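Local coordinates for membrane lipoprotein family protein (Aeropyrum pernix, PDB 4PEV) that binds adenosine and probably serves as the membrane-attached solute-binding component of an ABC transporter, at residues L206-Y211 with L411-L416; F263-K267 with Y288-I293. All coordinates share one frame; numbering follows the deposited sequence.

Interaction 1 of 2, residues L206-Y211 with L411-L416; sequences LYGVQY and LKAGNL
L206, Y207, Q210 and Y211 of helix 196-214 pack against L411 and L416, in a mainly apolar contact between a helix of the mixed-sheet lobe and the C-terminal end of helix 401-412 with the turn after it. The evidence that this turn closes the helix is at G414, which leaves helical backbone angles with a positive phi in a Schellman motif, and whose N bonds to L411 O. Q210 bonds to the same carbonyl from helix 196-214. Its NE2 lies 2.7 Å from L411 O, the N-H points almost straight at the acceptor (162°), and the oxygen is met in the carbonyl plane at a C=O...N angle of 153°. The chain of Q210 bends at chi2 (-65°), which turns its amide back to that carbonyl, while OE1 is held by N213.

Round this bond the packing is apolar. L206 and L411 run past each other in opposite directions, L206 CD2 reaching L411 CB at 3.5 Å; L411 CD1 approaches the backbone N of Y207 at 3.9 Å. L416 spreads its two methyls: CD2 lies by Q210 CB, and CD1 is 4.2 Å from Y211 CD2, the two side chains crossing at about a right angle. The Y207 ring turns an edge to L416, its CE2 3.7 Å from the backbone O of L416 and near CB as well. Beyond the contact, F395 meets the Y207 ring edge-to-face and E383 takes the hydroxyl of Y211.

L411 O therefore receives two N-H donors, one from its own capping turn and one from Q210. Two side-chain amides of helix 196-214, Q210 to L411 O and Q214 to G414 O, hold the end of helix 401-412, and branched aliphatic groups and the two tyrosine rings supply the remaining surface.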
# COMPACT_ATOMS: atom_id res chain seq x y z
N LEU C 206 -2.35 -0.87 -13.71
CA LEU C 206 -2.64 -0.79 -15.14
C LEU C 206 -2.52 -2.14 -15.81
O LEU C 206 -3.36 -2.53 -16.62
CB LEU C 206 -1.67 0.17 -15.83
CG LEU C 206 -1.89 0.49 -17.31
CD1 LEU C 206 -3.30 0.97 -17.63
CD2 LEU C 206 -0.87 1.53 -17.73
N TYR C 207 -1.47 -2.87 -15.46
CA TYR C 207 -1.31 -4.22 -15.96
C TYR C 207 -2.57 -5.00 -15.71
O TYR C 207 -3.12 -5.60 -16.62
CB TYR C 207 -0.13 -4.92 -15.29
CG TYR C 207 0.06 -6.33 -15.80
CD1 TYR C 207 -0.66 -7.37 -15.25
CD2 TYR C 207 0.94 -6.61 -16.84
CE1 TYR C 207 -0.51 -8.66 -15.71
CE2 TYR C 207 1.09 -7.91 -17.31
CZ TYR C 207 0.36 -8.93 -16.73
OH TYR C 207 0.47 -10.23 -17.15
N GLY C 208 -3.02 -4.99 -14.46
CA GLY C 208 -4.19 -5.76 -14.05
C GLY C 208 -5.47 -5.37 -14.77
O GLY C 208 -6.31 -6.22 -15.02
N VAL C 209 -5.62 -4.10 -15.10
CA VAL C 209 -6.81 -3.62 -15.82
C VAL C 209 -6.76 -4.08 -17.27
O VAL C 209 -7.77 -4.52 -17.81
CB VAL C 209 -6.94 -2.08 -15.78
CG1 VAL C 209 -7.96 -1.58 -16.80
CG2 VAL C 209 -7.30 -1.60 -14.37
N GLN C 210 -5.59 -3.95 -17.90
CA GLN C 210 -5.44 -4.36 -19.30
C GLN C 210 -5.56 -5.86 -19.43
O GLN C 210 -6.09 -6.34 -20.43
CB GLN C 210 -4.09 -3.93 -19.85
CG GLN C 210 -3.89 -2.43 -19.97
CD GLN C 210 -4.84 -1.81 -20.97
OE1 GLN C 210 -6.04 -1.84 -20.78
NE2 GLN C 210 -4.29 -1.24 -22.03
N TYR C 211 -5.09 -6.58 -18.42
CA TYR C 211 -5.19 -8.03 -18.39
C TYR C 211 -6.67 -8.39 -18.45
O TYR C 211 -7.09 -9.14 -19.32
CB TYR C 211 -4.55 -8.56 -17.11
CG TYR C 211 -4.38 -10.07 -17.01
CD1 TYR C 211 -5.39 -10.87 -16.50
CD2 TYR C 211 -3.17 -10.68 -17.36
CE1 TYR C 211 -5.23 -12.24 -16.36
CE2 TYR C 211 -3.00 -12.05 -17.23
CZ TYR C 211 -4.04 -12.82 -16.73
OH TYR C 211 -3.89 -14.19 -16.59
N LEU C 411 1.89 -0.45 -21.77
CA LEU C 411 0.67 -1.00 -21.15
C LEU C 411 -0.59 -0.28 -21.62
O LEU C 411 -1.60 -0.92 -21.90
CB LEU C 411 0.75 -0.93 -19.63
CG LEU C 411 1.76 -1.89 -19.01
CD1 LEU C 411 1.70 -1.79 -17.49
CD2 LEU C 411 1.49 -3.31 -19.43
N LYS C 412 -0.54 1.05 -21.73
CA LYS C 412 -1.63 1.81 -22.33
C LYS C 412 -1.93 1.33 -23.75
O LYS C 412 -3.07 1.41 -24.20
CB LYS C 412 -1.30 3.30 -22.37
CG LYS C 412 -1.43 4.02 -21.04
CD LYS C 412 -1.54 5.53 -21.26
CE LYS C 412 -1.49 6.31 -19.96
NZ LYS C 412 -1.94 7.71 -20.17
N ALA C 413 -0.90 0.85 -24.44
CA ALA C 413 -1.03 0.31 -25.79
C ALA C 413 -1.45 -1.16 -25.84
O ALA C 413 -1.54 -1.73 -26.91
CB ALA C 413 0.29 0.48 -26.53
N GLY C 414 -1.67 -1.79 -24.70
CA GLY C 414 -2.06 -3.20 -24.69
C GLY C 414 -0.92 -4.18 -24.87
O GLY C 414 -1.13 -5.40 -25.02
N ASN C 415 0.31 -3.67 -24.83
CA ASN C 415 1.49 -4.51 -24.85
C ASN C 415 1.91 -4.89 -23.41
O ASN C 415 2.83 -4.31 -22.83
CB ASN C 415 2.59 -3.77 -25.64
CG ASN C 415 3.94 -4.45 -25.56
OD1 ASN C 415 4.05 -5.64 -25.26
ND2 ASN C 415 5.00 -3.68 -25.83
N LEU C 416 1.22 -5.88 -22.83
CA LEU C 416 1.44 -6.28 -21.43
C LEU C 416 2.82 -6.83 -21.15
O LEU C 416 3.30 -6.72 -20.03
CB LEU C 416 0.45 -7.34 -20.98
CG LEU C 416 -1.04 -7.13 -21.17
CD1 LEU C 416 -1.81 -8.23 -20.44
CD2 LEU C 416 -1.47 -5.74 -20.71

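Interaction 2 of 2, residues F263-K267 with Y288-I293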
# COMPACT_ATOMS: atom_id res chain seq x y z
N PHE C 263 -11.70 8.45 0.17
CA PHE C 263 -12.79 7.68 0.76
C PHE C 263 -13.98 8.56 1.02
O PHE C 263 -15.12 8.17 0.75
CB PHE C 263 -12.40 7.08 2.10
CG PHE C 263 -11.43 5.94 2.03
CD1 PHE C 263 -11.34 5.13 0.91
CD2 PHE C 263 -10.63 5.65 3.13
CE1 PHE C 263 -10.44 4.07 0.88
CE2 PHE C 263 -9.75 4.58 3.12
CZ PHE C 263 -9.64 3.80 1.99
N ASN C 264 -13.73 9.74 1.57
CA ASN C 264 -14.81 10.65 1.89
C ASN C 264 -15.50 11.20 0.65
O ASN C 264 -16.68 11.45 0.69
CB ASN C 264 -14.32 11.76 2.80
CG ASN C 264 -13.89 11.24 4.15
OD1 ASN C 264 -14.45 10.28 4.68
ND2 ASN C 264 -12.90 11.88 4.73
N ALA C 265 -14.78 11.34 -0.44
CA ALA C 265 -15.36 11.81 -1.69
C ALA C 265 -16.34 10.79 -2.29
O ALA C 265 -17.40 11.16 -2.84
CB ALA C 265 -14.26 12.14 -2.69
N VAL C 266 -15.97 9.51 -2.17
CA VAL C 266 -16.78 8.40 -2.68
C VAL C 266 -18.03 8.21 -1.80
O VAL C 266 -19.08 7.81 -2.30
CB VAL C 266 -15.94 7.09 -2.80
CG1 VAL C 266 -16.77 5.91 -3.29
CG2 VAL C 266 -14.75 7.30 -3.71
N LYS C 267 -17.92 8.50 -0.50
CA LYS C 267 -19.10 8.47 0.39
C LYS C 267 -20.17 9.48 -0.03
O LYS C 267 -21.36 9.17 -0.06
CB LYS C 267 -18.72 8.77 1.83
CG LYS C 267 -17.89 7.69 2.50
CD LYS C 267 -18.12 7.63 4.00
CE LYS C 267 -17.51 8.82 4.73
NZ LYS C 267 -18.34 9.19 5.91
N TYR C 288 -13.60 1.54 7.61
CA TYR C 288 -13.80 2.99 7.61
C TYR C 288 -15.19 3.35 7.05
O TYR C 288 -15.91 4.17 7.63
CB TYR C 288 -12.65 3.71 6.87
CG TYR C 288 -12.74 5.23 6.88
CD1 TYR C 288 -12.32 5.98 7.98
CD2 TYR C 288 -13.23 5.92 5.78
CE1 TYR C 288 -12.40 7.36 7.99
CE2 TYR C 288 -13.32 7.30 5.77
CZ TYR C 288 -12.91 8.02 6.88
OH TYR C 288 -13.00 9.40 6.85
N ASP C 289 -15.57 2.71 5.94
CA ASP C 289 -16.95 2.72 5.44
C ASP C 289 -17.15 1.50 4.56
O ASP C 289 -16.69 1.49 3.42
CB ASP C 289 -17.30 3.98 4.65
CG ASP C 289 -18.70 3.89 4.02
OD1 ASP C 289 -19.61 3.24 4.59
OD2 ASP C 289 -18.89 4.47 2.95
N PRO C 290 -17.85 0.48 5.06
CA PRO C 290 -17.89 -0.80 4.34
C PRO C 290 -18.85 -0.84 3.13
O PRO C 290 -18.71 -1.69 2.25
CB PRO C 290 -18.33 -1.79 5.42
CG PRO C 290 -18.46 -1.01 6.69
CD PRO C 290 -18.67 0.41 6.28
N GLN C 291 -19.82 0.06 3.09
CA GLN C 291 -20.72 0.16 1.96
C GLN C 291 -19.95 0.50 0.70
O GLN C 291 -20.21 -0.05 -0.35
CB GLN C 291 -21.80 1.23 2.21
CG GLN C 291 -22.90 0.81 3.18
CD GLN C 291 -23.40 1.98 4.04
OE1 GLN C 291 -22.61 2.82 4.48
NE2 GLN C 291 -24.70 2.02 4.29
N THR C 292 -18.98 1.41 0.82
CA THR C 292 -18.18 1.84 -0.34
C THR C 292 -16.76 1.25 -0.43
O THR C 292 -16.20 1.16 -1.53
CB THR C 292 -18.10 3.39 -0.40
OG1 THR C 292 -17.40 3.90 0.75
CG2 THR C 292 -19.52 4.00 -0.49
N ILE C 293 -16.17 0.85 0.70
CA ILE C 293 -14.80 0.34 0.69
C ILE C 293 -14.88 -1.17 0.59
O ILE C 293 -15.01 -1.86 1.58
CB ILE C 293 -13.98 0.78 1.93
CG1 ILE C 293 -13.99 2.30 2.02
CG2 ILE C 293 -12.53 0.32 1.83
CD1 ILE C 293 -13.48 2.86 3.34
O HOH W 1 -15.04 5.13 0.46
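F263 and Y288 bury equal surface here, joining helix 258-271 to the loop between strands 277-282 and 293-299. The helix is the connection of a beta-alpha-beta crossover between the parallel strands 248-254 and 277-282, in a lobe of the periplasmic-binding-protein fold. The two rings meet obliquely, with centroids 5.7 Å apart and planes inclined by 34°; their closest carbons, F263 CD2 and Y288 CD2, are 3.7 Å apart. One face of the F263 ring receives the I293 methyl: CD1 stands 3.8 Å from the ring centroid, only 6° off the normal, a clear CH-pi contact. Cutting F263 back to an alanine would remove the ring, and I293 CD1 would probably lose its aromatic face, with a gap opened beside Y288.

Y288 OH donates to N264 OD1 at 2.8 Å, in the carbonyl plane and on a lone pair; a chi1 of -177°, which sets CG opposite the backbone N, carries the ring across to the helix. K267 contributes its aliphatic part: CG and CD both lie 3.4 Å from D289 OD2, whereas NZ is 5.6 Å from that oxygen, so any attraction between the charges acts at a distance. D289 OD2 instead accepts from T292 OG1, which approaches from above the carboxylate plane. A water completes the joint, donating to F263 O at 3.1 Å and to T292 OG1 at 2.7 Å.

Overall arrangement
Both contacts belong to the lobe built on the mixed sheet, and along the chain interaction 2 falls between the two segments of interaction 1. Their centres are 27 Å apart and their nearest atoms about 16 Å, so they do not touch. Interaction 1 attaches the C-terminal part of the chain to helix 196-214, which links strands 186-191 and 222-226, and lies away from the annotated adenosine site. Interaction 2 is nearer the pocket: the side chain of F263 is about 9 Å from bound adenosine and a like distance from G256 and D282, which bind it. At that spacing F263 is near the pocket but does not touch the ligand.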